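Local atomic coordinates of mannosylglycerate hydrolase MGH1-like glycoside hydrolase domain-containing protein (Thermus thermophilus HB8, PDB entry 4WVA), a protein that catalyses the hydrolysis of mannosylglycerate to mannose and glycerate, and probably also that of glucosylglycerate to glucose and glycerate. Residues Val354-Asn359 against Ala412-Phe417; Ser175-Glu180 against Tyr207-Tyr212; Asn15-Phe20 against Ser78-Pro83. One frame throughout, in Å; residues are numbered along the deposited sequence.

How the interactions relate
The three contacts lie apart in one (alpha/alpha)6 barrel. Interaction 1 is buried between helices 356-368 and 409-418, its centre about 12 Å from that of the chain; the side chains of Asn357 and Trp34, which probably binds substrate, are about 3 Å apart at their nearest. Interactions 2 and 3 lie farther out, at about 23 and 24 Å. In interaction 2, the side chain of Leu210 is about 11 Å from that of Asp165, the probable proton donor, whereas interaction 3 includes Tyr81, a probable substrate-binding residue. The centres of interactions 1 and 2, on opposite sides of the chain centre, are 32 Å apart; that of interaction 3 is 24 Å from the former and 36 Å from the latter.

Interaction 1: residues Val354-Asn359 against Ala412-Phe417; sequences VWINVN and AALALF
Leu414 has CG anti to its carbonyl carbon (chi1 -70°) and CD1 anti to CA (chi2 173°), an extended form that carries CD1 across to Asn357; in Ile356 chi1 (-56°) puts CG1 beside the backbone N, and so CG2 anti to it, facing Leu414 CB. The contact joins two helices of the (alpha/alpha)6 barrel, 356-368 at its first turn, with Trp355 as N-cap, and 409-418. It is wholly buried and small, and rests on one leucine. The Ile356 and Leu414 side chains run antiparallel alongside one another, with Ile356 CG2 to Leu414 CB at 4.0 Å. The end of Ile356 leads away, and the side chain also touches Ala382 and Met386 of a third helix, 372-389. Behind Leu414, Ala412 and Leu416 pack on helix 4-15. Asn357 meets the leucine through its aliphatic part, while the end of its side chain leads away, and the side chain lies close to those of Trp34 and Trp350, both probable substrate-binding residues; the apolar contact thus probably lies behind the substrate site. Leu414 CD1 is 3.8 Å from Asn357 CB and comes still closer to the backbone, 3.4 Å from Asn357 CA.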
ATOM      1  N   VAL A 354      -6.127   8.319  30.453  1.00 11.12           N
ATOM      2  CA  VAL A 354      -4.918   8.333  29.632  1.00 10.78           C
ATOM      3  C   VAL A 354      -3.995   7.209  30.074  1.00 10.67           C
ATOM      4  O   VAL A 354      -3.751   6.991  31.274  1.00 10.54           O
ATOM      5  CB  VAL A 354      -4.163   9.685  29.759  1.00 11.00           C
ATOM      6  CG1 VAL A 354      -2.822   9.659  29.025  1.00 11.37           C
ATOM      7  CG2 VAL A 354      -5.000  10.849  29.222  1.00 11.13           C
ATOM      8  N   TRP A 355      -3.460   6.493  29.098  1.00 10.25           N
ATOM      9  CA  TRP A 355      -2.548   5.383  29.329  1.00 10.03           C
ATOM     10  C   TRP A 355      -1.228   5.643  28.634  1.00  9.75           C
ATOM     11  O   TRP A 355      -1.173   6.021  27.466  1.00  9.84           O
ATOM     12  CB  TRP A 355      -3.132   4.081  28.794  1.00  9.95           C
ATOM     13  CG  TRP A 355      -4.324   3.570  29.562  1.00 10.14           C
ATOM     14  CD1 TRP A 355      -5.594   4.063  29.551  1.00 10.28           C
ATOM     15  CD2 TRP A 355      -4.335   2.447  30.433  1.00 10.28           C
ATOM     16  NE1 TRP A 355      -6.403   3.312  30.382  1.00 10.55           N
ATOM     17  CE2 TRP A 355      -5.654   2.308  30.928  1.00 10.79           C
ATOM     18  CE3 TRP A 355      -3.358   1.539  30.845  1.00 10.61           C
ATOM     19  CZ2 TRP A 355      -6.016   1.287  31.796  1.00 11.25           C
ATOM     20  CZ3 TRP A 355      -3.709   0.537  31.716  1.00 11.26           C
ATOM     21  CH2 TRP A 355      -5.033   0.411  32.181  1.00 11.18           C
ATOM     22  N   ILE A 356      -0.145   5.380  29.337  1.00  9.48           N
ATOM     23  CA  ILE A 356       1.162   5.729  28.810  1.00  9.15           C
ATOM     24  C   ILE A 356       1.568   4.856  27.623  1.00  8.65           C
ATOM     25  O   ILE A 356       2.195   5.352  26.670  1.00  8.44           O
ATOM     26  CB  ILE A 356       2.236   5.671  29.920  1.00  9.19           C
ATOM     27  CG1 ILE A 356       1.859   6.576  31.098  1.00  9.59           C
ATOM     28  CG2 ILE A 356       3.601   6.069  29.398  1.00  9.08           C
ATOM     29  CD1 ILE A 356       1.658   8.040  30.797  1.00 10.10           C
ATOM     30  N   ASN A 357       1.281   3.557  27.682  1.00  8.62           N
ATOM     31  CA  ASN A 357       1.645   2.681  26.573  1.00  8.57           C
ATOM     32  C   ASN A 357       0.952   3.055  25.244  1.00  8.59           C
ATOM     33  O   ASN A 357       1.563   2.988  24.163  1.00  8.33           O
ATOM     34  CB  ASN A 357       1.404   1.207  26.920  1.00  8.67           C
ATOM     35  CG  ASN A 357      -0.068   0.856  27.025  1.00  8.68           C
ATOM     36  OD1 ASN A 357      -0.867   1.614  27.572  1.00  9.18           O
ATOM     37  ND2 ASN A 357      -0.433  -0.313  26.512  1.00  9.28           N
ATOM     38  N   VAL A 358      -0.318   3.445  25.336  1.00  8.43           N
ATOM     39  CA  VAL A 358      -1.074   3.862  24.154  1.00  8.49           C
ATOM     40  C   VAL A 358      -0.593   5.243  23.676  1.00  8.36           C
ATOM     41  O   VAL A 358      -0.434   5.459  22.465  1.00  8.23           O
ATOM     42  CB  VAL A 358      -2.598   3.811  24.397  1.00  8.61           C
ATOM     43  CG1 VAL A 358      -3.353   4.332  23.184  1.00  8.75           C
ATOM     44  CG2 VAL A 358      -3.007   2.375  24.712  1.00  8.69           C
ATOM     45  N   ASN A 359      -0.328   6.177  24.593  1.00  8.87           N
ATOM     46  CA  ASN A 359       0.283   7.446  24.171  1.00  8.90           C
ATOM     47  C   ASN A 359       1.555   7.183  23.370  1.00  9.27           C
ATOM     48  O   ASN A 359       1.818   7.830  22.345  1.00  8.99           O
ATOM     49  CB  ASN A 359       0.665   8.342  25.363  1.00  9.31           C
ATOM     50  CG  ASN A 359      -0.432   9.313  25.776  1.00  9.36           C
ATOM     51  OD1 ASN A 359      -0.160  10.511  26.115  1.00 11.73           O
ATOM     52  ND2 ASN A 359      -1.628   8.856  25.768  1.00  8.51           N
ATOM     53  N   ALA A 412       6.699   3.506  34.149  1.00  9.75           N
ATOM     54  CA  ALA A 412       8.118   3.699  34.439  1.00  9.97           C
ATOM     55  C   ALA A 412       8.992   3.302  33.260  1.00  9.90           C
ATOM     56  O   ALA A 412       9.886   4.052  32.843  1.00  9.52           O
ATOM     57  CB  ALA A 412       8.512   2.953  35.700  1.00 10.31           C
ATOM     58  N   ALA A 413       8.722   2.132  32.686  1.00  9.48           N
ATOM     59  CA  ALA A 413       9.517   1.651  31.587  1.00  9.65           C
ATOM     60  C   ALA A 413       9.528   2.599  30.407  1.00  9.47           C
ATOM     61  O   ALA A 413      10.565   2.847  29.799  1.00  9.33           O
ATOM     62  CB  ALA A 413       9.018   0.282  31.127  1.00  9.61           C
ATOM     63  N   LEU A 414       8.353   3.091  30.058  1.00  9.63           N
ATOM     64  CA  LEU A 414       8.242   3.935  28.880  1.00  9.68           C
ATOM     65  C   LEU A 414       8.717   5.360  29.168  1.00 10.01           C
ATOM     66  O   LEU A 414       9.243   5.999  28.278  1.00 10.49           O
ATOM     67  CB  LEU A 414       6.824   3.882  28.301  1.00  9.63           C
ATOM     68  CG  LEU A 414       6.475   2.530  27.663  1.00  9.82           C
ATOM     69  CD1 LEU A 414       5.005   2.457  27.267  1.00  9.82           C
ATOM     70  CD2 LEU A 414       7.342   2.248  26.445  1.00  9.85           C
ATOM     71  N   ALA A 415       8.625   5.825  30.413  1.00 10.51           N
ATOM     72  CA  ALA A 415       9.318   7.071  30.795  1.00 10.82           C
ATOM     73  C   ALA A 415      10.804   6.972  30.462  1.00 10.57           C
ATOM     74  O   ALA A 415      11.378   7.888  29.882  1.00 10.24           O
ATOM     75  CB  ALA A 415       9.138   7.357  32.281  1.00 11.13           C
ATOM     76  N   LEU A 416      11.423   5.848  30.828  1.00 10.46           N
ATOM     77  CA  LEU A 416      12.832   5.592  30.559  1.00 10.83           C
ATOM     78  C   LEU A 416      13.123   5.474  29.068  1.00 11.35           C
ATOM     79  O   LEU A 416      14.067   6.067  28.560  1.00 11.22           O
ATOM     80  CB  LEU A 416      13.274   4.314  31.287  1.00 11.20           C
ATOM     81  CG  LEU A 416      13.495   4.466  32.777  1.00 11.69           C
ATOM     82  CD1 LEU A 416      13.456   3.109  33.461  1.00 11.91           C
ATOM     83  CD2 LEU A 416      14.841   5.146  33.010  1.00 12.00           C
ATOM     84  N   PHE A 417      12.317   4.692  28.356  1.00 10.82           N
ATOM     85  CA  PHE A 417      12.537   4.508  26.941  1.00 11.34           C
ATOM     86  C   PHE A 417      12.356   5.811  26.147  1.00 11.25           C
ATOM     87  O   PHE A 417      13.179   6.135  25.267  1.00 11.19           O
ATOM     88  CB  PHE A 417      11.646   3.384  26.379  1.00 11.12           C
ATOM     89  CG  PHE A 417      12.050   2.954  25.006  1.00 11.13           C
ATOM     90  CD1 PHE A 417      13.246   2.283  24.815  1.00 11.14           C
ATOM     91  CD2 PHE A 417      11.257   3.247  23.910  1.00 11.32           C
ATOM     92  CE1 PHE A 417      13.631   1.891  23.557  1.00 11.18           C
ATOM     93  CE2 PHE A 417      11.650   2.867  22.636  1.00 11.76           C
ATOM     94  CZ  PHE A 417      12.835   2.188  22.471  1.00 11.24           C
TER

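Interaction 2: residues Ser175-Glu180 against Tyr207-Tyr212; sequences SRVPVE and YLSLLY
Pro178 presents a flat peptide carbonyl to Ser209, and the hydroxyl meets it neither over a face nor from the side but head on: Ser209 OG donates to Pro178 O at 2.6 Å, with a C=O...OG angle of 164°. Tyr207, on the same helix, whose CB points away from the loop, puts its ring against those of Trp160 and Tyr204, the planes about 50 to 55° apart. Ser209 has OG anti to its backbone N (chi1 175°), which swings the hydroxyl off the helix toward the loop. Beside this bond sits Val177. Its CG1 meets mainly the serine, 3.5 Å from Ser209 OG and 3.6 Å from Ser209 CB, and also touches Leu210 CG, while Val177 CG2 meets Leu210 CD2 at 4.0 Å. The valine and leucine side chains cross at about a right angle. In the (alpha/alpha)6 barrel this pins the irregular loop that follows helix 171-175 onto helix 201-216; Val177 and Val179 extend the seam to Arg206. Replacing Ser209 with alanine removes the hydroxyl and is likely to leave the Pro178 carbonyl without that donor and Val177 CG1 without its contact to OG, with the loop less firmly tied to the helix. Leu210 also packs on His158, whose NE2 is hydrogen-bonded to Tyr207 O. One residue before Val177, Arg176 NH1 makes a salt bridge to Asp288 OD2.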
ATOM      1  N   SER A 175     -22.902  -7.864  26.453  1.00 20.31           N
ATOM      2  CA  SER A 175     -24.310  -7.997  26.864  1.00 21.68           C
ATOM      3  C   SER A 175     -24.922  -9.349  26.481  1.00 22.79           C
ATOM      4  O   SER A 175     -25.950  -9.749  27.049  1.00 24.53           O
ATOM      5  CB  SER A 175     -25.148  -6.850  26.295  1.00 21.88           C
ATOM      6  OG  SER A 175     -25.349  -7.019  24.905  1.00 23.55           O
ATOM      7  N   ARG A 176     -24.308 -10.064  25.535  1.00 21.73           N
ATOM      8  CA  ARG A 176     -24.783 -11.383  25.126  1.00 21.67           C
ATOM      9  C   ARG A 176     -24.219 -12.545  25.931  1.00 20.98           C
ATOM     10  O   ARG A 176     -24.622 -13.691  25.722  1.00 21.77           O
ATOM     11  CB  ARG A 176     -24.499 -11.611  23.638  1.00 22.29           C
ATOM     12  CG  ARG A 176     -25.046 -10.482  22.806  1.00 23.57           C
ATOM     13  CD  ARG A 176     -25.167 -10.796  21.334  1.00 24.66           C
ATOM     14  NE  ARG A 176     -25.476  -9.544  20.672  1.00 25.07           N
ATOM     15  CZ  ARG A 176     -24.576  -8.716  20.141  1.00 24.55           C
ATOM     16  NH1 ARG A 176     -23.280  -9.027  20.122  1.00 21.00           N
ATOM     17  NH2 ARG A 176     -24.993  -7.579  19.605  1.00 24.72           N
ATOM     18  N   VAL A 177     -23.301 -12.272  26.861  1.00 18.77           N
ATOM     19  CA  VAL A 177     -22.673 -13.330  27.625  1.00 18.80           C
ATOM     20  C   VAL A 177     -23.609 -13.680  28.779  1.00 19.12           C
ATOM     21  O   VAL A 177     -23.977 -12.789  29.540  1.00 18.77           O
ATOM     22  CB  VAL A 177     -21.312 -12.873  28.170  1.00 18.55           C
ATOM     23  CG1 VAL A 177     -20.715 -13.914  29.114  1.00 18.67           C
ATOM     24  CG2 VAL A 177     -20.380 -12.579  27.000  1.00 18.81           C
ATOM     25  N   PRO A 178     -24.016 -14.961  28.887  1.00 20.76           N
ATOM     26  CA  PRO A 178     -24.968 -15.308  29.961  1.00 22.47           C
ATOM     27  C   PRO A 178     -24.329 -15.206  31.342  1.00 23.38           C
ATOM     28  O   PRO A 178     -23.147 -15.505  31.486  1.00 22.48           O
ATOM     29  CB  PRO A 178     -25.348 -16.759  29.651  1.00 22.45           C
ATOM     30  CG  PRO A 178     -24.305 -17.284  28.723  1.00 23.57           C
ATOM     31  CD  PRO A 178     -23.715 -16.104  28.002  1.00 21.93           C
ATOM     32  N   VAL A 179     -25.113 -14.791  32.338  1.00 25.00           N
ATOM     33  CA  VAL A 179     -24.648 -14.756  33.723  1.00 26.42           C
ATOM     34  C   VAL A 179     -25.534 -15.566  34.684  1.00 29.80           C
ATOM     35  O   VAL A 179     -25.217 -15.656  35.866  1.00 29.36           O
ATOM     36  CB  VAL A 179     -24.495 -13.308  34.242  1.00 26.13           C
ATOM     37  CG1 VAL A 179     -23.430 -12.558  33.435  1.00 25.91           C
ATOM     38  CG2 VAL A 179     -25.816 -12.549  34.210  1.00 26.95           C
ATOM     39  N   GLU A 180     -26.620 -16.160  34.183  1.00 33.80           N
ATOM     40  CA  GLU A 180     -27.508 -17.003  35.012  1.00 39.01           C
ATOM     41  C   GLU A 180     -26.742 -18.125  35.685  1.00 38.56           C
ATOM     42  O   GLU A 180     -25.941 -18.801  35.044  1.00 39.44           O
ATOM     43  CB  GLU A 180     -28.629 -17.637  34.171  1.00 42.02           C
ATOM     44  CG  GLU A 180     -29.577 -16.656  33.511  1.00 46.57           C
ATOM     45  CD  GLU A 180     -30.062 -15.578  34.460  1.00 50.30           C
ATOM     46  OE1 GLU A 180     -30.735 -15.923  35.459  1.00 53.28           O
ATOM     47  OE2 GLU A 180     -29.764 -14.388  34.205  1.00 53.53           O
ATOM     48  N   TYR A 207     -16.809 -11.459  32.368  1.00 14.62           N
ATOM     49  CA  TYR A 207     -15.440 -11.961  32.257  1.00 14.45           C
ATOM     50  C   TYR A 207     -15.333 -13.418  32.760  1.00 14.96           C
ATOM     51  O   TYR A 207     -14.702 -14.269  32.131  1.00 14.60           O
ATOM     52  CB  TYR A 207     -14.406 -11.083  33.019  1.00 13.68           C
ATOM     53  CG  TYR A 207     -14.333  -9.593  32.687  1.00 13.35           C
ATOM     54  CD1 TYR A 207     -14.860  -9.064  31.501  1.00 13.34           C
ATOM     55  CD2 TYR A 207     -13.687  -8.700  33.563  1.00 12.87           C
ATOM     56  CE1 TYR A 207     -14.786  -7.704  31.222  1.00 13.42           C
ATOM     57  CE2 TYR A 207     -13.620  -7.339  33.295  1.00 12.69           C
ATOM     58  CZ  TYR A 207     -14.164  -6.841  32.120  1.00 12.49           C
ATOM     59  OH  TYR A 207     -14.093  -5.488  31.865  1.00 12.56           O
ATOM     60  N   LEU A 208     -15.928 -13.686  33.929  1.00 15.45           N
ATOM     61  CA  LEU A 208     -15.838 -15.007  34.545  1.00 15.90           C
ATOM     62  C   LEU A 208     -16.696 -16.043  33.828  1.00 15.50           C
ATOM     63  O   LEU A 208     -16.267 -17.177  33.630  1.00 15.98           O
ATOM     64  CB  LEU A 208     -16.152 -14.942  36.056  1.00 17.05           C
ATOM     65  CG  LEU A 208     -14.925 -14.728  36.953  1.00 18.71           C
ATOM     66  CD1 LEU A 208     -14.039 -15.963  36.949  1.00 19.48           C
ATOM     67  CD2 LEU A 208     -14.114 -13.510  36.553  1.00 19.98           C
ATOM     68  N   SER A 209     -17.885 -15.640  33.404  1.00 16.06           N
ATOM     69  CA  SER A 209     -18.736 -16.526  32.584  1.00 17.01           C
ATOM     70  C   SER A 209     -17.981 -17.061  31.362  1.00 16.64           C
ATOM     71  O   SER A 209     -18.010 -18.265  31.051  1.00 16.77           O
ATOM     72  CB  SER A 209     -20.006 -15.806  32.152  1.00 17.68           C
ATOM     73  OG  SER A 209     -20.767 -16.625  31.276  1.00 20.20           O
ATOM     74  N   LEU A 210     -17.274 -16.171  30.670  1.00 16.45           N
ATOM     75  CA  LEU A 210     -16.473 -16.592  29.524  1.00 16.16           C
ATOM     76  C   LEU A 210     -15.364 -17.554  29.914  1.00 16.28           C
ATOM     77  O   LEU A 210     -15.160 -18.578  29.257  1.00 16.24           O
ATOM     78  CB  LEU A 210     -15.895 -15.371  28.788  1.00 15.66           C
ATOM     79  CG  LEU A 210     -16.875 -14.495  27.984  1.00 15.53           C
ATOM     80  CD1 LEU A 210     -16.219 -13.186  27.543  1.00 15.25           C
ATOM     81  CD2 LEU A 210     -17.428 -15.233  26.781  1.00 15.31           C
ATOM     82  N   LEU A 211     -14.649 -17.237  30.994  1.00 17.02           N
ATOM     83  CA  LEU A 211     -13.604 -18.101  31.513  1.00 16.93           C
ATOM     84  C   LEU A 211     -14.153 -19.500  31.773  1.00 17.44           C
ATOM     85  O   LEU A 211     -13.553 -20.494  31.357  1.00 16.65           O
ATOM     86  CB  LEU A 211     -13.000 -17.514  32.802  1.00 17.91           C
ATOM     87  CG  LEU A 211     -11.704 -18.146  33.356  1.00 18.60           C
ATOM     88  CD1 LEU A 211     -11.052 -17.217  34.367  1.00 18.82           C
ATOM     89  CD2 LEU A 211     -11.924 -19.517  33.995  1.00 19.96           C
ATOM     90  N   TYR A 212     -15.293 -19.567  32.464  1.00 18.78           N
ATOM     91  CA  TYR A 212     -15.887 -20.861  32.823  1.00 20.98           C
ATOM     92  C   TYR A 212     -16.286 -21.644  31.581  1.00 20.40           C
ATOM     93  O   TYR A 212     -16.093 -22.859  31.529  1.00 19.83           O
ATOM     94  CB  TYR A 212     -17.088 -20.694  33.764  1.00 22.56           C
ATOM     95  CG  TYR A 212     -16.755 -20.117  35.131  1.00 25.86           C
ATOM     96  CD1 TYR A 212     -15.592 -20.478  35.800  1.00 29.89           C
ATOM     97  CD2 TYR A 212     -17.613 -19.216  35.756  1.00 29.24           C
ATOM     98  CE1 TYR A 212     -15.287 -19.956  37.043  1.00 31.52           C
ATOM     99  CE2 TYR A 212     -17.310 -18.689  36.999  1.00 29.82           C
ATOM    100  CZ  TYR A 212     -16.146 -19.068  37.632  1.00 31.63           C
ATOM    101  OH  TYR A 212     -15.828 -18.557  38.868  1.00 36.30           O
TER

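Interaction 3: residues Asn15-Phe20 against Ser78-Pro83; sequences NSRGAF and SRDYFP
Arg17 and Asp80 cross at a slant, the arginine chain bent at chi2 (-67°) so that its methylene part, rather than an N-H, faces the carboxylate. The guanidinium and carboxylate planes are turned 57° from each other. The nearest approach is Arg17 CD to Asp80 OD1, 3.8 Å; Arg17 NH1 is 4.4 Å from that oxygen, which lies well out of the guanidinium plane. The opposite charges therefore attract at a distance without forming a salt bridge, and the attraction is probably weak, since Asp80 is exposed. What holds the guanidinium is its own stretch of chain: Arg17 NH1 donates to Ser16 O at 2.9 Å, reaching that carbonyl from above its plane, and also to Arg14 O at the end of helix 4-15. At the root of the side chain, Arg17 CB sits 3.6 Å above one face of the Phe20 ring, displaced toward the rim, while Phe20 stacks with His75. Ser16 faces its own chain as well. Its OG accepts from Gly18 N at 3.1 Å, closing an ST turn, and is bonded to Arg50 NH2, a link to helix 48-62. Asp80 is the centre of an inverse gamma turn, with a weak bond from Tyr81 N to Arg79 O, and its carboxylate reaches back to the arginine from this bend. Several residues of both loops also touch a crystal neighbour, which may influence this surface contact. Two irregular connections of the barrel are thus brought together, one leaving helix 4-15 and the other carrying Tyr81, which probably belongs to the substrate-binding site of this GH63 hydrolase.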
ATOM      1  N   ASN A  15       9.711  -3.771  41.292  1.00 12.85           N
ATOM      2  CA  ASN A  15       8.755  -4.727  40.727  1.00 12.62           C
ATOM      3  C   ASN A  15       9.425  -5.942  40.080  1.00 12.31           C
ATOM      4  O   ASN A  15       8.749  -6.875  39.645  1.00 12.56           O
ATOM      5  CB  ASN A  15       7.846  -4.031  39.699  1.00 12.42           C
ATOM      6  CG  ASN A  15       6.927  -2.989  40.312  1.00 12.24           C
ATOM      7  OD1 ASN A  15       6.322  -2.180  39.578  1.00 13.62           O
ATOM      8  ND2 ASN A  15       6.785  -2.999  41.615  1.00 11.45           N
ATOM      9  N   SER A  16      10.744  -5.945  40.002  1.00 12.17           N
ATOM     10  CA  SER A  16      11.460  -7.091  39.429  1.00 13.18           C
ATOM     11  C   SER A  16      11.365  -8.281  40.347  1.00 14.23           C
ATOM     12  O   SER A  16      11.467  -8.137  41.569  1.00 13.91           O
ATOM     13  CB  SER A  16      12.930  -6.761  39.203  1.00 13.51           C
ATOM     14  OG  SER A  16      13.595  -7.864  38.619  1.00 13.29           O
ATOM     15  N   ARG A  17      11.167  -9.457  39.752  1.00 13.99           N
ATOM     16  CA  ARG A  17      11.279 -10.728  40.476  1.00 15.24           C
ATOM     17  C   ARG A  17      12.446 -11.548  39.908  1.00 15.99           C
ATOM     18  O   ARG A  17      12.444 -12.773  39.970  1.00 18.88           O
ATOM     19  CB  ARG A  17       9.956 -11.488  40.397  1.00 14.99           C
ATOM     20  CG  ARG A  17       8.737 -10.726  40.925  1.00 15.77           C
ATOM     21  CD  ARG A  17       8.795 -10.477  42.429  1.00 16.48           C
ATOM     22  NE  ARG A  17       7.707  -9.611  42.912  1.00 16.73           N
ATOM     23  CZ  ARG A  17       7.800  -8.300  43.157  1.00 17.57           C
ATOM     24  NH1 ARG A  17       8.948  -7.636  43.014  1.00 17.57           N
ATOM     25  NH2 ARG A  17       6.732  -7.645  43.598  1.00 17.64           N
ATOM     26  N   GLY A  18      13.453 -10.861  39.392  1.00 16.77           N
ATOM     27  CA  GLY A  18      14.605 -11.500  38.769  1.00 17.98           C
ATOM     28  C   GLY A  18      14.456 -11.589  37.266  1.00 17.32           C
ATOM     29  O   GLY A  18      15.061 -10.821  36.524  1.00 18.24           O
ATOM     30  N   ALA A  19      13.677 -12.565  36.829  1.00 17.42           N
ATOM     31  CA  ALA A  19      13.531 -12.876  35.418  1.00 17.27           C
ATOM     32  C   ALA A  19      12.329 -12.199  34.775  1.00 15.67           C
ATOM     33  O   ALA A  19      12.205 -12.206  33.554  1.00 16.54           O
ATOM     34  CB  ALA A  19      13.402 -14.380  35.253  1.00 19.42           C
ATOM     35  N   PHE A  20      11.433 -11.640  35.581  1.00 13.90           N
ATOM     36  CA  PHE A  20      10.256 -10.947  35.062  1.00 13.42           C
ATOM     37  C   PHE A  20       9.899  -9.829  36.022  1.00 12.67           C
ATOM     38  O   PHE A  20      10.428  -9.758  37.130  1.00 12.96           O
ATOM     39  CB  PHE A  20       9.070 -11.896  34.865  1.00 13.21           C
ATOM     40  CG  PHE A  20       8.466 -12.390  36.156  1.00 13.48           C
ATOM     41  CD1 PHE A  20       7.389 -11.743  36.735  1.00 13.98           C
ATOM     42  CD2 PHE A  20       8.985 -13.519  36.777  1.00 13.46           C
ATOM     43  CE1 PHE A  20       6.868 -12.182  37.951  1.00 14.45           C
ATOM     44  CE2 PHE A  20       8.463 -13.965  37.980  1.00 13.96           C
ATOM     45  CZ  PHE A  20       7.393 -13.307  38.551  1.00 14.65           C
ATOM     46  N   SER A  78       8.629 -15.909  44.966  1.00 31.01           N
ATOM     47  CA  SER A  78       9.975 -16.284  45.382  1.00 28.87           C
ATOM     48  C   SER A  78      10.549 -15.192  46.264  1.00 28.23           C
ATOM     49  O   SER A  78      10.120 -14.046  46.216  1.00 27.37           O
ATOM     50  CB  SER A  78      10.875 -16.479  44.174  1.00 29.71           C
ATOM     51  OG  SER A  78      10.989 -15.277  43.455  1.00 31.05           O
ATOM     52  N   ARG A  79      11.530 -15.559  47.076  1.00 28.13           N
ATOM     53  CA  ARG A  79      12.265 -14.570  47.848  1.00 28.27           C
ATOM     54  C   ARG A  79      13.107 -13.732  46.900  1.00 24.82           C
ATOM     55  O   ARG A  79      13.625 -14.241  45.912  1.00 24.72           O
ATOM     56  CB  ARG A  79      13.148 -15.273  48.873  1.00 29.80           C
ATOM     57  CG  ARG A  79      12.343 -15.995  49.938  1.00 34.58           C
ATOM     58  CD  ARG A  79      11.718 -14.988  50.893  1.00 38.22           C
ATOM     59  NE  ARG A  79      11.251 -15.577  52.148  1.00 43.44           N
ATOM     60  CZ  ARG A  79      12.044 -16.133  53.066  1.00 49.33           C
ATOM     61  NH1 ARG A  79      13.354 -16.219  52.886  1.00 53.47           N
ATOM     62  NH2 ARG A  79      11.529 -16.622  54.180  1.00 53.71           N
ATOM     63  N   ASP A  80      13.231 -12.442  47.199  1.00 23.59           N
ATOM     64  CA  ASP A  80      14.031 -11.535  46.390  1.00 22.44           C
ATOM     65  C   ASP A  80      15.498 -11.628  46.837  1.00 20.70           C
ATOM     66  O   ASP A  80      16.100 -10.639  47.266  1.00 19.58           O
ATOM     67  CB  ASP A  80      13.477 -10.113  46.496  1.00 23.96           C
ATOM     68  CG  ASP A  80      12.020 -10.016  46.035  1.00 26.05           C
ATOM     69  OD1 ASP A  80      11.710 -10.488  44.916  1.00 26.68           O
ATOM     70  OD2 ASP A  80      11.189  -9.462  46.780  1.00 28.03           O
ATOM     71  N   TYR A  81      16.038 -12.842  46.729  1.00 19.46           N
ATOM     72  CA  TYR A  81      17.436 -13.145  47.022  1.00 19.59           C
ATOM     73  C   TYR A  81      18.030 -14.139  46.001  1.00 18.88           C
ATOM     74  O   TYR A  81      17.401 -15.143  45.631  1.00 19.73           O
ATOM     75  CB  TYR A  81      17.611 -13.699  48.451  1.00 19.66           C
ATOM     76  CG  TYR A  81      19.052 -13.994  48.722  1.00 19.77           C
ATOM     77  CD1 TYR A  81      19.596 -15.253  48.449  1.00 21.02           C
ATOM     78  CD2 TYR A  81      19.904 -13.003  49.180  1.00 20.51           C
ATOM     79  CE1 TYR A  81      20.931 -15.505  48.639  1.00 21.45           C
ATOM     80  CE2 TYR A  81      21.242 -13.254  49.378  1.00 21.17           C
ATOM     81  CZ  TYR A  81      21.751 -14.502  49.091  1.00 21.88           C
ATOM     82  OH  TYR A  81      23.080 -14.722  49.294  1.00 24.90           O
ATOM     83  N   PHE A  82      19.253 -13.859  45.558  1.00 17.82           N
ATOM     84  CA  PHE A  82      19.966 -14.737  44.633  1.00 17.95           C
ATOM     85  C   PHE A  82      21.437 -14.747  45.054  1.00 17.38           C
ATOM     86  O   PHE A  82      21.973 -13.689  45.383  1.00 18.28           O
ATOM     87  CB  PHE A  82      19.831 -14.227  43.193  1.00 18.16           C
ATOM     88  CG  PHE A  82      20.712 -14.953  42.212  1.00 19.39           C
ATOM     89  CD1 PHE A  82      20.287 -16.141  41.621  1.00 20.06           C
ATOM     90  CD2 PHE A  82      21.982 -14.481  41.919  1.00 20.08           C
ATOM     91  CE1 PHE A  82      21.109 -16.823  40.737  1.00 20.54           C
ATOM     92  CE2 PHE A  82      22.811 -15.167  41.044  1.00 21.27           C
ATOM     93  CZ  PHE A  82      22.374 -16.339  40.454  1.00 20.17           C
ATOM     94  N   PRO A  83      22.098 -15.917  45.040  1.00 17.41           N
ATOM     95  CA  PRO A  83      21.622 -17.262  44.688  1.00 17.06           C
ATOM     96  C   PRO A  83      20.988 -18.003  45.868  1.00 17.80           C
ATOM     97  O   PRO A  83      21.622 -18.171  46.911  1.00 17.63           O
ATOM     98  CB  PRO A  83      22.898 -17.956  44.226  1.00 17.21           C
ATOM     99  CG  PRO A  83      23.975 -17.335  45.049  1.00 17.41           C
ATOM    100  CD  PRO A  83      23.553 -15.910  45.284  1.00 17.33           C
TER